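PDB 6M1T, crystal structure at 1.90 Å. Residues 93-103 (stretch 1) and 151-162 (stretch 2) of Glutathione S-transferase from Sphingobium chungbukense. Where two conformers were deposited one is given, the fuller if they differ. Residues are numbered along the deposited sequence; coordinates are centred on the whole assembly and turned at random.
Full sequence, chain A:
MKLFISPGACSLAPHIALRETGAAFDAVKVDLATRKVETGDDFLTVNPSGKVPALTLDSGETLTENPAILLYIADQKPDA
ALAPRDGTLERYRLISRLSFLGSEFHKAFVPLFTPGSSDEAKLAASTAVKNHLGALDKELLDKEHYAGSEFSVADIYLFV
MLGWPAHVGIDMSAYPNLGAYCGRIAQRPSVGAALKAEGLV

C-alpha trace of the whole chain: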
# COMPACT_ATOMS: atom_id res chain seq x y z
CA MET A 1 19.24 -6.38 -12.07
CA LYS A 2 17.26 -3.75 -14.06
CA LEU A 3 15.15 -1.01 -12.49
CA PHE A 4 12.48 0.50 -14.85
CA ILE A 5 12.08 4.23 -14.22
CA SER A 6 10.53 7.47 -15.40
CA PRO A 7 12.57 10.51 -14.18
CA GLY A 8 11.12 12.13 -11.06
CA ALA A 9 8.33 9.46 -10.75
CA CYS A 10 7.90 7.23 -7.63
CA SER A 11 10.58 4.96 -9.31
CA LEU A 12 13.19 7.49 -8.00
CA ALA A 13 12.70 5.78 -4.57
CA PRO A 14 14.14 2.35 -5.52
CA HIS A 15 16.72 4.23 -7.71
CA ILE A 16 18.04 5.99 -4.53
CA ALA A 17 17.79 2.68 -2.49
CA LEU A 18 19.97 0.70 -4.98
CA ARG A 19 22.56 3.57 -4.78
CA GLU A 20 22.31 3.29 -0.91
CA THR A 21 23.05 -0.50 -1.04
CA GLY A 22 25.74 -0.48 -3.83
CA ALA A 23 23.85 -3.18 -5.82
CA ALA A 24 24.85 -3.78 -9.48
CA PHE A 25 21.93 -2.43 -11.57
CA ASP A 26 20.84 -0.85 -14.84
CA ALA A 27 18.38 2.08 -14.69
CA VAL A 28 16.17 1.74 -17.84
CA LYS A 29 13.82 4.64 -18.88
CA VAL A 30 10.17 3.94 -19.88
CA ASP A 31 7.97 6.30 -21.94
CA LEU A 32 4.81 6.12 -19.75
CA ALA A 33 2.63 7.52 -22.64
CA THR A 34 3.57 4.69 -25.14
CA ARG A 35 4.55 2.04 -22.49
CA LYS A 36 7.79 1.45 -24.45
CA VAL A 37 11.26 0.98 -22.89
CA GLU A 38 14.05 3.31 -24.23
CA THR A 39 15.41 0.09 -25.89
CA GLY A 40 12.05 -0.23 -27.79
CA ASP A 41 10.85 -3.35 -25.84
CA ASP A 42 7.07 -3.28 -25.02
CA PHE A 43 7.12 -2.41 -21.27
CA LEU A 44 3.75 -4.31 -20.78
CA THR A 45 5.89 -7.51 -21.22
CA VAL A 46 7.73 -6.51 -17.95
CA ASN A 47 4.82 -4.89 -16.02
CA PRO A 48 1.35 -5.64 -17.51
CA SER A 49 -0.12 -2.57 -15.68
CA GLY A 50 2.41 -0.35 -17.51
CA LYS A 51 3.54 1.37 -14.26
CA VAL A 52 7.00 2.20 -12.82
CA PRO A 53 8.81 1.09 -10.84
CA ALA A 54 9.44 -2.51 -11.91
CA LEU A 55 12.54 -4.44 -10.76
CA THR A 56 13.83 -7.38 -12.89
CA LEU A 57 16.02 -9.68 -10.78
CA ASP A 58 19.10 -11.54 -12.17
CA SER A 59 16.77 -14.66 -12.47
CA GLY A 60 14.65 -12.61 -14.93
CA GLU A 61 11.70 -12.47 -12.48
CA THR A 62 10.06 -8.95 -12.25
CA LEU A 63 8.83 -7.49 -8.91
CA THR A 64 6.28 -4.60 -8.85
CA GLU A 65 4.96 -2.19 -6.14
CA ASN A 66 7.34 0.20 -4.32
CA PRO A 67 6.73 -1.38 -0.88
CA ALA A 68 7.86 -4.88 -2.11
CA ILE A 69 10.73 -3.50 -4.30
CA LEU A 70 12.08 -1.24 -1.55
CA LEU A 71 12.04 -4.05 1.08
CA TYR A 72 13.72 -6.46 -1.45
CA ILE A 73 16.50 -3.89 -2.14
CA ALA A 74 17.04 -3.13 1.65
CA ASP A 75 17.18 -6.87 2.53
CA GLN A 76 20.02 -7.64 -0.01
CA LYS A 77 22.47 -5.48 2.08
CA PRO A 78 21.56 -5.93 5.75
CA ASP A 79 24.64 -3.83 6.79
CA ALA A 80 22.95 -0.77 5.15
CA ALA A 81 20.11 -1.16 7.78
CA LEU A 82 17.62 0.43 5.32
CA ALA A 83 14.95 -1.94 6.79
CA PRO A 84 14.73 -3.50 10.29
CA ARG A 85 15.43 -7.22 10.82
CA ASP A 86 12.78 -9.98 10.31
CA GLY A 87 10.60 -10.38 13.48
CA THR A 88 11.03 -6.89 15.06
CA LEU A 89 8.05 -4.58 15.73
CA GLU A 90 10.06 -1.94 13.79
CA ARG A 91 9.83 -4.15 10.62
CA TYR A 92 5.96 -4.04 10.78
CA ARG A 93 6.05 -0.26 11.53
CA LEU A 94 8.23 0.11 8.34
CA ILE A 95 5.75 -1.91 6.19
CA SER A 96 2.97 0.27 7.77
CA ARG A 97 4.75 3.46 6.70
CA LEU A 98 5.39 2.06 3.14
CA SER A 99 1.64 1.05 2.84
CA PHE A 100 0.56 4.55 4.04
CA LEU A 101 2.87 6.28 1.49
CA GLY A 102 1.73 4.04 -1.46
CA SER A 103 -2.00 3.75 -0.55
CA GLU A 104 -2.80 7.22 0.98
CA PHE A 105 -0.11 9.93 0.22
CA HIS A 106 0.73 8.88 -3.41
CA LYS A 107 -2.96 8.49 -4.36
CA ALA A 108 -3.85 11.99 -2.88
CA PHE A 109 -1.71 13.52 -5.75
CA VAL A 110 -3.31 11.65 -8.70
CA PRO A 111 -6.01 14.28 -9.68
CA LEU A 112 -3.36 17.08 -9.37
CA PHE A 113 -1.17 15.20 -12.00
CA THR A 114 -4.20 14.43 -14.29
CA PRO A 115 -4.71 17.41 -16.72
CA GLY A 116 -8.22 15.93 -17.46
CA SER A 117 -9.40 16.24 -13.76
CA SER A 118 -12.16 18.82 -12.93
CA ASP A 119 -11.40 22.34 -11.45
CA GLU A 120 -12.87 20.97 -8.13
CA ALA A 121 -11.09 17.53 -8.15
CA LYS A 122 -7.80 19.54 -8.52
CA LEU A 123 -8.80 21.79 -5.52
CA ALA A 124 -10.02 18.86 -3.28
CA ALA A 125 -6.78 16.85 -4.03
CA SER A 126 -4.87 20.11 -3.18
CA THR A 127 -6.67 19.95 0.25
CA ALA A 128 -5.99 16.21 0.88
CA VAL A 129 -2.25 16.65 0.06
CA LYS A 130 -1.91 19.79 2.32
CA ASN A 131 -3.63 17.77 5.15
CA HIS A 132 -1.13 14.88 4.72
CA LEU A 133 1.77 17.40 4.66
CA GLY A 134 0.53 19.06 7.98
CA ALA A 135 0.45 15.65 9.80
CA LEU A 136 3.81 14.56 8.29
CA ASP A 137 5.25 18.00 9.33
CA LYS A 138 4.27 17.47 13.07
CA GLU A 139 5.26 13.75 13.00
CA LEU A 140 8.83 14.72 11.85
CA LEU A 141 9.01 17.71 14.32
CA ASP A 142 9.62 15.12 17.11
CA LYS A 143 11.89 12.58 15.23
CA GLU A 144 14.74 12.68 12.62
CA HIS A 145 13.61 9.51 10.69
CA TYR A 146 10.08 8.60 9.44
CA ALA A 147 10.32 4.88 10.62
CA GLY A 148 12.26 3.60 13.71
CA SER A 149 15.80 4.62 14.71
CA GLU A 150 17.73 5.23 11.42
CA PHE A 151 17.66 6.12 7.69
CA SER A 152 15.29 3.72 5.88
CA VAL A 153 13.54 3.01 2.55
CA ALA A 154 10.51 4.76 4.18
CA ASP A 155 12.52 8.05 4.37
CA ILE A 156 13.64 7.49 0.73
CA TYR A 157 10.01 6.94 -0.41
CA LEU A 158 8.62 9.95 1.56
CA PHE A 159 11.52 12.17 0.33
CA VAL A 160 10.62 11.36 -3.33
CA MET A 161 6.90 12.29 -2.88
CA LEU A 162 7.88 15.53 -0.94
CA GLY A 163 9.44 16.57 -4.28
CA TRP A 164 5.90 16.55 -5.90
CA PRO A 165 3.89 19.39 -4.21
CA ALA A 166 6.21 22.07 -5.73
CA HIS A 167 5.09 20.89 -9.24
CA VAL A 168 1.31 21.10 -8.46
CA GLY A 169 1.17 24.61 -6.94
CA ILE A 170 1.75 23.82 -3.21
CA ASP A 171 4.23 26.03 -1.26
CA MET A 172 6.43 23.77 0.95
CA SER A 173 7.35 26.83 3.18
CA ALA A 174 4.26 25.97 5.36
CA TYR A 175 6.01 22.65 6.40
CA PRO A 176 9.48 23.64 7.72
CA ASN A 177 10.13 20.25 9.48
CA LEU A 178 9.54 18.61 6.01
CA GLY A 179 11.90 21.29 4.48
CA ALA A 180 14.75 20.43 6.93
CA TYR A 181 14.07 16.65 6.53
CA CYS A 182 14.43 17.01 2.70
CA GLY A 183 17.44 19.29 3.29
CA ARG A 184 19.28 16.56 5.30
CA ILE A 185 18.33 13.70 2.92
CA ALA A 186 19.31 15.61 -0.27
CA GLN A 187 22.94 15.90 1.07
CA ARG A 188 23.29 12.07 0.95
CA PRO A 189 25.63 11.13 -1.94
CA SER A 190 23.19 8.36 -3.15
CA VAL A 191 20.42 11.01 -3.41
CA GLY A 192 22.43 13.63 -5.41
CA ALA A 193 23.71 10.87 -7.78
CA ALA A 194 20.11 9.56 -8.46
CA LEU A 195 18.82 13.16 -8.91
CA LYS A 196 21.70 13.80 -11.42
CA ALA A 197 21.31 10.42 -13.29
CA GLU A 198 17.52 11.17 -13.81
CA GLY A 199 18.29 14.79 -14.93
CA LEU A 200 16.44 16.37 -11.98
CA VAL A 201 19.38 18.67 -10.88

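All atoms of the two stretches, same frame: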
# COMPACT_ATOMS: atom_id res chain seq x y z
N ARG A 93 6.28 -1.73 11.55
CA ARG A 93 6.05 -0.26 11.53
C ARG A 93 6.58 0.30 10.20
O ARG A 93 5.94 1.21 9.68
CB ARG A 93 6.68 0.47 12.72
CG ARG A 93 6.17 -0.08 14.05
CD ARG A 93 6.27 0.86 15.24
NE ARG A 93 5.19 1.81 15.49
CZ ARG A 93 3.88 1.62 15.31
NH1 ARG A 93 3.03 2.59 15.58
NH2 ARG A 93 3.38 0.49 14.83
N LEU A 94 7.68 -0.27 9.68
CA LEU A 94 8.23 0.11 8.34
C LEU A 94 7.21 -0.24 7.25
O LEU A 94 6.90 0.61 6.41
CB LEU A 94 9.53 -0.62 8.04
CG LEU A 94 10.05 -0.34 6.62
CD1 LEU A 94 10.24 1.14 6.47
CD2 LEU A 94 11.33 -1.07 6.28
N ILE A 95 6.73 -1.48 7.23
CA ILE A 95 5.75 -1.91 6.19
C ILE A 95 4.50 -1.01 6.27
O ILE A 95 3.90 -0.64 5.19
CB ILE A 95 5.47 -3.40 6.38
CG1 ILE A 95 6.73 -4.23 6.15
CG2 ILE A 95 4.32 -3.87 5.49
CD1 ILE A 95 6.56 -5.69 6.53
N SER A 96 4.09 -0.65 7.48
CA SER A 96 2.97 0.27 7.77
C SER A 96 3.24 1.60 7.08
O SER A 96 2.37 2.11 6.30
CB SER A 96 2.76 0.46 9.28
OG SER A 96 1.69 1.33 9.55
N ARG A 97 4.43 2.16 7.31
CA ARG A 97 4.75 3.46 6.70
C ARG A 97 4.77 3.30 5.17
O ARG A 97 4.31 4.23 4.49
CB ARG A 97 6.03 4.06 7.31
CG ARG A 97 5.89 4.67 8.71
CD ARG A 97 4.69 5.59 8.97
NE ARG A 97 3.48 4.80 9.23
CZ ARG A 97 2.21 5.22 9.13
NH1 ARG A 97 1.25 4.35 9.38
NH2 ARG A 97 1.87 6.46 8.82
N LEU A 98 5.33 2.21 4.63
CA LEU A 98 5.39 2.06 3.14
C LEU A 98 3.96 1.95 2.59
O LEU A 98 3.71 2.53 1.49
CB LEU A 98 6.26 0.87 2.76
CG LEU A 98 7.73 0.95 3.20
CD1 LEU A 98 8.43 -0.33 2.83
CD2 LEU A 98 8.43 2.18 2.59
N SER A 99 3.06 1.24 3.29
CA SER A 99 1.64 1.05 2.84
C SER A 99 0.93 2.40 2.91
O SER A 99 0.19 2.74 1.97
CB SER A 99 0.87 -0.10 3.58
OG SER A 99 -0.45 0.32 3.22
N PHE A 100 1.18 3.22 3.94
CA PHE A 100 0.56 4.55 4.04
C PHE A 100 1.03 5.44 2.87
O PHE A 100 0.21 6.17 2.25
CB PHE A 100 0.90 5.23 5.36
CG PHE A 100 0.46 6.65 5.38
CD1 PHE A 100 -0.83 7.00 5.72
CD2 PHE A 100 1.38 7.65 5.10
CE1 PHE A 100 -1.22 8.34 5.75
CE2 PHE A 100 0.99 8.98 5.11
CZ PHE A 100 -0.31 9.33 5.46
N LEU A 101 2.34 5.42 2.57
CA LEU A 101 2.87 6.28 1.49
C LEU A 101 2.27 5.87 0.12
O LEU A 101 1.88 6.76 -0.61
CB LEU A 101 4.39 6.17 1.51
CG LEU A 101 5.06 6.82 2.73
CD1 LEU A 101 6.56 6.56 2.71
CD2 LEU A 101 4.77 8.28 2.75
N GLY A 102 2.22 4.59 -0.17
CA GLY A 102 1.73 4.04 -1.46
C GLY A 102 0.21 4.15 -1.62
O GLY A 102 -0.25 4.48 -2.72
N SER A 103 -0.53 3.91 -0.54
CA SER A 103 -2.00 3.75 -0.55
C SER A 103 -2.68 5.08 -0.22
O SER A 103 -3.77 5.31 -0.71
CB SER A 103 -2.37 2.57 0.38
OG SER A 103 -1.89 1.55 -0.52
N PHE A 151 18.02 5.84 9.09
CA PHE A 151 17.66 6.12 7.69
C PHE A 151 17.17 4.84 7.03
O PHE A 151 17.83 3.76 7.13
CB PHE A 151 18.84 6.76 6.96
CG PHE A 151 18.47 7.20 5.57
CD1 PHE A 151 17.63 8.28 5.38
CD2 PHE A 151 19.00 6.56 4.46
CE1 PHE A 151 17.31 8.71 4.10
CE2 PHE A 151 18.65 6.98 3.18
CZ PHE A 151 17.80 8.05 3.00
N SER A 152 16.00 4.92 6.39
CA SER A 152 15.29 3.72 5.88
C SER A 152 14.68 3.97 4.49
O SER A 152 14.51 5.12 4.08
CB SER A 152 14.24 3.27 6.83
OG SER A 152 13.05 4.01 6.64
N VAL A 153 14.27 2.89 3.84
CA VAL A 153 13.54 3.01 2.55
C VAL A 153 12.26 3.85 2.74
O VAL A 153 11.81 4.46 1.76
CB VAL A 153 13.25 1.64 1.93
CG1 VAL A 153 14.54 1.07 1.37
CG2 VAL A 153 12.58 0.67 2.91
N ALA A 154 11.72 3.95 3.95
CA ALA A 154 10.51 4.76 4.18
C ALA A 154 10.88 6.23 4.05
O ALA A 154 10.08 6.99 3.50
CB ALA A 154 9.87 4.45 5.52
N ASP A 155 12.05 6.65 4.55
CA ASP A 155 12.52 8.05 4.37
C ASP A 155 12.75 8.28 2.85
O ASP A 155 12.45 9.34 2.33
CB ASP A 155 13.83 8.33 5.12
CG ASP A 155 13.73 8.16 6.64
OD1 ASP A 155 12.97 8.90 7.24
OD2 ASP A 155 14.36 7.26 7.17
N ILE A 156 13.36 7.32 2.18
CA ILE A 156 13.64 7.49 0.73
C ILE A 156 12.31 7.72 -0.01
O ILE A 156 12.19 8.61 -0.81
CB ILE A 156 14.41 6.29 0.16
CG1 ILE A 156 15.82 6.15 0.76
CG2 ILE A 156 14.44 6.48 -1.36
CD1 ILE A 156 16.53 4.86 0.35
N TYR A 157 11.33 6.90 0.28
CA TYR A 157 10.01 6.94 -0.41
C TYR A 157 9.28 8.26 -0.11
O TYR A 157 8.84 8.94 -1.05
CB TYR A 157 9.24 5.73 0.08
CG TYR A 157 8.04 5.31 -0.73
CD1 TYR A 157 7.87 5.64 -2.07
CD2 TYR A 157 7.14 4.46 -0.13
CE1 TYR A 157 6.76 5.18 -2.77
CE2 TYR A 157 6.05 3.96 -0.83
CZ TYR A 157 5.86 4.32 -2.15
OH TYR A 157 4.74 3.85 -2.78
N LEU A 158 9.27 8.68 1.17
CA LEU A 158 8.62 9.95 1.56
C LEU A 158 9.34 11.09 0.87
O LEU A 158 8.66 11.95 0.29
CB LEU A 158 8.64 10.14 3.08
CG LEU A 158 8.08 11.47 3.60
CD1 LEU A 158 6.65 11.72 3.09
CD2 LEU A 158 8.15 11.50 5.13
N PHE A 159 10.69 11.09 0.95
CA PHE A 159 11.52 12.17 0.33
C PHE A 159 11.12 12.37 -1.14
O PHE A 159 10.89 13.47 -1.57
CB PHE A 159 12.99 11.78 0.38
CG PHE A 159 13.89 12.71 -0.37
CD1 PHE A 159 14.27 13.91 0.22
CD2 PHE A 159 14.44 12.35 -1.59
CE1 PHE A 159 15.16 14.76 -0.41
CE2 PHE A 159 15.34 13.20 -2.22
CZ PHE A 159 15.67 14.41 -1.64
N VAL A 160 10.96 11.26 -1.89
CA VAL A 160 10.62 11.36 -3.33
C VAL A 160 9.27 12.07 -3.51
O VAL A 160 9.19 13.02 -4.30
CB VAL A 160 10.67 10.00 -4.04
CG1 VAL A 160 10.05 10.09 -5.43
CG2 VAL A 160 12.09 9.49 -4.10
N MET A 161 8.23 11.67 -2.79
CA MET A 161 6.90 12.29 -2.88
C MET A 161 6.89 13.74 -2.35
O MET A 161 6.10 14.50 -2.85
CB MET A 161 5.89 11.41 -2.12
CG MET A 161 5.82 10.00 -2.71
SD MET A 161 4.40 9.09 -1.97
CE MET A 161 5.12 7.50 -1.67
N LEU A 162 7.78 14.12 -1.42
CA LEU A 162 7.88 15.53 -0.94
C LEU A 162 8.48 16.42 -2.02
O LEU A 162 8.24 17.63 -1.99
CB LEU A 162 8.69 15.57 0.36
CG LEU A 162 8.02 14.92 1.56
CD1 LEU A 162 8.90 15.06 2.79
CD2 LEU A 162 6.66 15.49 1.84

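Residues 93-103 lie within a longer helix, and a second helix begins at V153. Their axes run nearly parallel, with 15° between the N-to-C directions and a closest approach of 9.6 Å. The CA atoms of L98 and A154 are 5.9 Å apart, those of L101 and L158 6.8 Å, so the backbones are nearest where the alanine's small side chain faces the partner. The start of the second helix is fixed by S152, the N-cap: its OG accepts from A154 N at 3.0 Å, while S152 N donates to D155 OD2, also 3.0 Å away.

No hydrogen bond crosses the interface; packing alone joins the stretches, burying 452 Å² in total. L101 is the central knob, seated among A154, Y157, L158 and M161. Its CD1 lies 3.6 Å from both A154 O and Y157 CD2, and its CB is 3.5 Å from M161 CE. One turn earlier, L98 CD2 reaches A154 CA at 3.7 Å and Y157 CD2 at 3.8 Å. L94 extends the apolar row, with CD1 3.5 Å from A154 CB and CD2 4.0 Å from V153 CG2.

The Y157 ring meets L98 O at its edge, CE2 to O being 3.6 Å. Its OH approaches G102 CA at 3.3 Å; an ideal CB there would lie 3.1 Å from Y157 OH, a tight fit that glycine avoids.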